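Local structure of molybdopterin biosynthesis Mog protein (Mycobacterium tuberculosis, 2G4R) at residues Arg7-Ser13 with Gln41-Asp47; Val119-Leu124 with Ala149-Ala154. The protein probably binds molybdopterin and takes part in molybdenum cofactor biosynthesis. One frame throughout, in Å; residues are numbered along the deposited sequence.

Contact 1. Residues Arg7-Ser13 with Gln41-Asp47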
loop_
_atom_site.group_PDB
_atom_site.type_symbol
_atom_site.label_atom_id
_atom_site.label_comp_id
_atom_site.label_asym_id
_atom_site.label_seq_id
_atom_site.Cartn_x
_atom_site.Cartn_y
_atom_site.Cartn_z
ATOM N N ARG A 7 7.324 8.002 -14.601
ATOM C CA ARG A 7 6.640 7.432 -13.478
ATOM C C ARG A 7 5.981 8.473 -12.576
ATOM O O ARG A 7 6.442 9.599 -12.461
ATOM C CB ARG A 7 7.601 6.627 -12.664
ATOM C CG ARG A 7 8.061 5.408 -13.418
ATOM C CD ARG A 7 8.770 4.446 -12.563
ATOM N NE ARG A 7 9.198 3.243 -13.295
ATOM C CZ ARG A 7 9.958 2.292 -12.752
ATOM N NH1 ARG A 7 10.328 2.358 -11.465
ATOM N NH2 ARG A 7 10.348 1.256 -13.496
ATOM N N ILE A 8 4.987 7.990 -11.832
ATOM C CA ILE A 8 4.198 8.731 -10.889
ATOM C C ILE A 8 4.297 8.056 -9.537
ATOM O O ILE A 8 4.036 6.862 -9.382
ATOM C CB ILE A 8 2.703 8.734 -11.288
ATOM C CG1 ILE A 8 2.509 9.335 -12.672
ATOM C CG2 ILE A 8 1.871 9.559 -10.301
ATOM C CD1 ILE A 8 1.080 9.095 -13.203
ATOM N N VAL A 9 4.666 8.840 -8.549
ATOM C CA VAL A 9 4.793 8.339 -7.212
ATOM C C VAL A 9 3.924 9.222 -6.346
ATOM O O VAL A 9 4.188 10.413 -6.149
ATOM C CB VAL A 9 6.259 8.391 -6.789
ATOM C CG1 VAL A 9 6.408 7.974 -5.343
ATOM C CG2 VAL A 9 7.134 7.560 -7.780
ATOM N N VAL A 10 2.868 8.628 -5.833
ATOM C CA VAL A 10 1.974 9.288 -4.893
ATOM C C VAL A 10 2.380 8.832 -3.501
ATOM O O VAL A 10 2.430 7.620 -3.220
ATOM C CB VAL A 10 0.516 8.904 -5.185
ATOM C CG1 VAL A 10 -0.424 9.612 -4.211
ATOM C CG2 VAL A 10 0.153 9.215 -6.625
ATOM N N VAL A 11 2.665 9.798 -2.630
ATOM C CA VAL A 11 3.129 9.532 -1.254
ATOM C C VAL A 11 2.000 9.718 -0.245
ATOM O O VAL A 11 1.576 10.831 0.045
ATOM C CB VAL A 11 4.337 10.438 -0.868
ATOM C CG1 VAL A 11 5.001 9.976 0.492
ATOM C CG2 VAL A 11 5.381 10.494 -2.032
ATOM N N SER A 12 1.511 8.617 0.294
ATOM C CA SER A 12 0.497 8.652 1.316
ATOM C C SER A 12 0.488 7.281 1.979
ATOM O O SER A 12 0.238 6.246 1.333
ATOM C CB SER A 12 -0.875 8.936 0.704
ATOM O OG SER A 12 -1.930 8.684 1.641
ATOM N N SER A 13 0.760 7.267 3.266
ATOM C CA SER A 13 0.824 5.991 3.982
ATOM C C SER A 13 -0.554 5.337 4.023
ATOM O O SER A 13 -0.673 4.123 3.762
ATOM C CB SER A 13 1.403 6.188 5.382
ATOM O OG SER A 13 2.766 6.604 5.309
ATOM N N GLN A 41 0.716 4.379 -14.688
ATOM C CA GLN A 41 -0.161 4.163 -13.561
ATOM C C GLN A 41 0.525 4.655 -12.282
ATOM O O GLN A 41 1.716 4.431 -12.103
ATOM C CB GLN A 41 -0.512 2.678 -13.449
ATOM C CG GLN A 41 -0.897 2.009 -14.833
ATOM C CD GLN A 41 -1.943 2.806 -15.626
ATOM O OE1 GLN A 41 -2.002 2.748 -16.877
ATOM N NE2 GLN A 41 -2.773 3.540 -14.904
ATOM N N PRO A 42 -0.224 5.339 -11.402
ATOM C CA PRO A 42 0.415 5.752 -10.127
ATOM C C PRO A 42 0.989 4.614 -9.281
ATOM O O PRO A 42 0.314 3.587 -9.117
ATOM C CB PRO A 42 -0.732 6.414 -9.354
ATOM C CG PRO A 42 -1.765 6.797 -10.386
ATOM C CD PRO A 42 -1.610 5.830 -11.528
ATOM N N GLN A 43 2.184 4.814 -8.714
ATOM C CA GLN A 43 2.682 3.995 -7.579
ATOM C C GLN A 43 2.423 4.761 -6.303
ATOM O O GLN A 43 2.883 5.895 -6.138
ATOM C CB GLN A 43 4.203 3.737 -7.632
ATOM C CG GLN A 43 4.647 3.534 -9.041
ATOM C CD GLN A 43 6.139 3.629 -9.303
ATOM O OE1 GLN A 43 7.009 3.383 -8.422
ATOM N NE2 GLN A 43 6.437 3.926 -10.557
ATOM N N VAL A 44 1.708 4.153 -5.396
ATOM C CA VAL A 44 1.348 4.796 -4.191
ATOM C C VAL A 44 2.213 4.167 -3.138
ATOM O O VAL A 44 2.283 2.925 -3.046
ATOM C CB VAL A 44 -0.141 4.637 -3.851
ATOM C CG1 VAL A 44 -0.471 5.477 -2.616
ATOM C CG2 VAL A 44 -1.019 5.085 -5.026
ATOM N N VAL A 45 2.924 5.011 -2.399
ATOM C CA VAL A 45 3.878 4.527 -1.389
ATOM C C VAL A 45 3.744 5.341 -0.094
ATOM O O VAL A 45 3.214 6.464 -0.092
ATOM C CB VAL A 45 5.380 4.589 -1.860
ATOM C CG1 VAL A 45 5.595 3.853 -3.136
ATOM C CG2 VAL A 45 5.871 6.065 -2.033
ATOM N N ALA A 46 4.200 4.757 1.022
ATOM C CA ALA A 46 4.185 5.443 2.317
ATOM C C ALA A 46 5.255 6.526 2.380
ATOM O O ALA A 46 6.227 6.516 1.588
ATOM C CB ALA A 46 4.379 4.454 3.482
ATOM N N ASP A 47 5.074 7.437 3.333
ATOM C CA ASP A 47 6.048 8.500 3.599
ATOM C C ASP A 47 7.344 7.825 4.047
ATOM O O ASP A 47 7.319 6.763 4.618
ATOM C CB ASP A 47 5.623 9.372 4.776
ATOM C CG ASP A 47 4.439 10.249 4.495
ATOM O OD1 ASP A 47 4.428 11.095 3.560
ATOM O OD2 ASP A 47 3.498 10.159 5.309
HETATM O O HOH W 1 9.685 3.411 -9.112
HETATM O O HOH W 2 4.505 5.152 -12.206
HETATM O O HOH W 3 2.217 12.195 2.571
HETATM O O HOH W 4 0.917 10.025 4.898
HETATM O O HOH W 5 3.322 8.492 7.552
#

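Contact 2. Residues Val119-Leu124 with Ala149-Ala154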
loop_
_atom_site.group_PDB
_atom_site.type_symbol
_atom_site.label_atom_id
_atom_site.label_comp_id
_atom_site.label_asym_id
_atom_site.label_seq_id
_atom_site.Cartn_x
_atom_site.Cartn_y
_atom_site.Cartn_z
ATOM N N VAL A 119 17.315 17.362 -11.303
ATOM C CA VAL A 119 17.776 16.315 -12.189
ATOM C C VAL A 119 18.623 15.308 -11.399
ATOM O O VAL A 119 19.400 15.668 -10.460
ATOM C CB VAL A 119 18.569 16.897 -13.416
ATOM C CG1 VAL A 119 19.113 15.790 -14.280
ATOM C CG2 VAL A 119 17.726 17.858 -14.244
ATOM N N ALA A 120 18.382 14.035 -11.717
ATOM C CA ALA A 120 19.166 12.886 -11.228
ATOM C C ALA A 120 19.528 12.032 -12.444
ATOM O O ALA A 120 18.646 11.447 -13.079
ATOM C CB ALA A 120 18.346 12.071 -10.248
ATOM N N GLY A 121 20.817 11.934 -12.755
ATOM C CA GLY A 121 21.243 11.306 -13.992
ATOM C C GLY A 121 20.671 12.080 -15.158
ATOM O O GLY A 121 21.032 13.232 -15.355
ATOM N N ARG A 122 19.795 11.459 -15.939
ATOM C CA ARG A 122 19.109 12.189 -17.017
ATOM C C ARG A 122 17.577 12.198 -16.789
ATOM O O ARG A 122 16.808 12.394 -17.727
ATOM C CB ARG A 122 19.420 11.576 -18.373
ATOM C CG ARG A 122 20.915 11.526 -18.775
ATOM C CD ARG A 122 21.085 11.296 -20.313
ATOM N NE ARG A 122 19.842 11.575 -21.053
ATOM C CZ ARG A 122 19.751 11.829 -22.354
ATOM N NH1 ARG A 122 20.824 11.812 -23.153
ATOM N NH2 ARG A 122 18.542 12.088 -22.862
ATOM N N THR A 123 17.168 12.012 -15.533
ATOM C CA THR A 123 15.771 11.998 -15.140
ATOM C C THR A 123 15.373 13.314 -14.436
ATOM O O THR A 123 16.041 13.790 -13.517
ATOM C CB THR A 123 15.522 10.808 -14.154
ATOM O OG1 THR A 123 15.901 9.578 -14.787
ATOM C CG2 THR A 123 14.108 10.742 -13.732
ATOM N N LEU A 124 14.286 13.906 -14.901
ATOM C CA LEU A 124 13.789 15.097 -14.303
ATOM C C LEU A 124 12.780 14.647 -13.250
ATOM O O LEU A 124 11.919 13.818 -13.532
ATOM C CB LEU A 124 13.163 15.978 -15.330
ATOM C CG LEU A 124 12.335 17.192 -14.891
ATOM C CD1 LEU A 124 13.208 18.273 -14.268
ATOM C CD2 LEU A 124 11.625 17.722 -16.110
ATOM N N ALA A 149 12.861 21.580 -21.129
ATOM C CA ALA A 149 13.620 20.920 -20.068
ATOM C C ALA A 149 14.160 19.557 -20.513
ATOM O O ALA A 149 15.335 19.266 -20.311
ATOM C CB ALA A 149 12.775 20.760 -18.776
ATOM N N LEU A 150 13.312 18.757 -21.165
ATOM C CA LEU A 150 13.743 17.447 -21.652
ATOM C C LEU A 150 14.776 17.544 -22.761
ATOM O O LEU A 150 15.706 16.768 -22.772
ATOM C CB LEU A 150 12.555 16.604 -22.120
ATOM C CG LEU A 150 11.660 16.245 -20.960
ATOM C CD1 LEU A 150 10.479 15.431 -21.453
ATOM C CD2 LEU A 150 12.443 15.495 -19.919
ATOM N N GLU A 151 14.618 18.527 -23.640
ATOM C CA GLU A 151 15.577 18.814 -24.693
ATOM C C GLU A 151 16.930 19.148 -24.099
ATOM O O GLU A 151 17.922 18.570 -24.508
ATOM C CB GLU A 151 15.135 19.984 -25.564
ATOM C CG GLU A 151 15.788 19.972 -26.947
ATOM C CD GLU A 151 15.306 21.087 -27.849
ATOM O OE1 GLU A 151 14.591 20.779 -28.830
ATOM O OE2 GLU A 151 15.675 22.269 -27.595
ATOM N N GLN A 152 16.954 20.044 -23.107
ATOM C CA GLN A 152 18.207 20.466 -22.471
ATOM C C GLN A 152 18.938 19.340 -21.754
ATOM O O GLN A 152 20.152 19.175 -21.918
ATOM C CB GLN A 152 17.946 21.626 -21.539
ATOM C CG GLN A 152 17.542 22.880 -22.276
ATOM C CD GLN A 152 18.736 23.529 -22.953
ATOM O OE1 GLN A 152 19.660 23.999 -22.281
ATOM N NE2 GLN A 152 18.733 23.548 -24.289
ATOM N N ILE A 153 18.204 18.560 -20.980
ATOM C CA ILE A 153 18.753 17.404 -20.286
ATOM C C ILE A 153 19.402 16.412 -21.270
ATOM O O ILE A 153 20.441 15.797 -20.958
ATOM C CB ILE A 153 17.694 16.660 -19.390
ATOM C CG1 ILE A 153 17.166 17.598 -18.290
ATOM C CG2 ILE A 153 18.318 15.459 -18.667
ATOM C CD1 ILE A 153 16.098 16.967 -17.370
ATOM N N ALA A 154 18.814 16.278 -22.453
ATOM C CA ALA A 154 19.328 15.329 -23.446
ATOM C C ALA A 154 20.530 15.844 -24.246
ATOM O O ALA A 154 21.093 15.086 -25.026
ATOM C CB ALA A 154 18.235 14.919 -24.386
#

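Contact 1. Residues Arg7-Ser13 with Gln41-Asp47
Arg7 lies against Gln43 through its aliphatic part, CD standing 3.1 Å from Gln43 NE2, with the guanidinium and amide planes turned 65° apart. The arginine chain is extended from CG to NE, which carries NH1 past the amide to a water lying at the guanidinium edge; that water in turn donates to Gln43 OE1. A second water accepts from Gln43 NE2 and Ile8 N and donates to Gln41 O, so both ends of the amide are engaged and its rotation is fixed. Ile8 O receives Gln43 N at 2.8 Å, and Ile8 CG2 lies beside Pro42 CB, pointing the same way, with helix 24-34 covering the isoleucine. Val9 meets Val45 on the face that also carries Gln43, CG1 to CG2 at 3.9 Å. Val10 is held by both its backbone groups: its N donates to Gln43 O and its O accepts from Val45 N, while on the other face its CG2 packs alongside Pro42 CB. Val11 sends CG1, anti to the backbone N (chi1 -169°), to Asp47 OD1 at 3.3 Å, the two side chains crossing at about a right angle. Ser12 N completes the ladder on Val45 O, and its hydroxyl N-caps the following helix at Ala15 N. Ser13 OG accepts from Asp47 N at 3.2 Å with a fairly straight bond (159° at the hydrogen), and Asp47 OD2 receives protons from two waters, one held by Ser13 N and the other bonded to Ser13 OG. The pairing of strand 7-11 with 43-45, linked through helix 24-34, is the parallel beta-alpha-beta unit of a three-layer alpha/beta fold, here at the sheet edge.

Contact 2. Residues Val119-Leu124 with Ala149-Ala154
A beta hairpin, closed by a type II' turn from Ala120 to Thr123 with Gly121 at its first corner, receives the end of helix 146-153 on one side. Ile153 is the main point of contact. Its CG1 branch, anti to the carbonyl carbon (chi1 -62°) and extended onward, carries CD1 onto the side chains of both strands: it meets Val119 CG2 tip to tip at 3.6 Å and Leu124 CB at 3.7 Å. The other branch, CG2, sits against the turn, 3.5 Å from Arg122 O. One helical turn earlier, Leu124 CD2 reaches Ala149 CB at 4.2 Å and, more loosely, Leu150 CD2. Arg122 bends at chi3 (17°), folding its guanidinium back over the helix terminus, where NH2 comes within 3.2 Å of Ala154 CB. Ile153 O lies above the centre of one guanidinium face, 4.2 Å from its plane; the carbonyls at this end of the helix would probably favour the positive group. No hydrogen bond joins the two segments, so the contact rests on apolar packing and on the guanidinium laid over the last residues of 149-154. The result is the last turn of the C-terminal helix packed against an antiparallel hairpin of the mixed sheet.

In the fold
Contacts 1 and 2 fall on opposite sides of the chain's centre, their own centres 22 Å apart and their nearest atoms about 7 Å apart, without touching. They follow one another along the chain, residues 7-47 closing before residue 119 opens the second. Both reach the same mixed sheet, where strand 65-69 lies between strands 6-11 and 123-128. Contact 1 forms its parallel edge, near two neighbouring subunits of the trimer; contact 2 lies in its antiparallel part, where helix 146-153 packs and no other subunit touches. One sheet thus joins an edge near the subunit interfaces to an inner hairpin packed by the chain's own C-terminal helix.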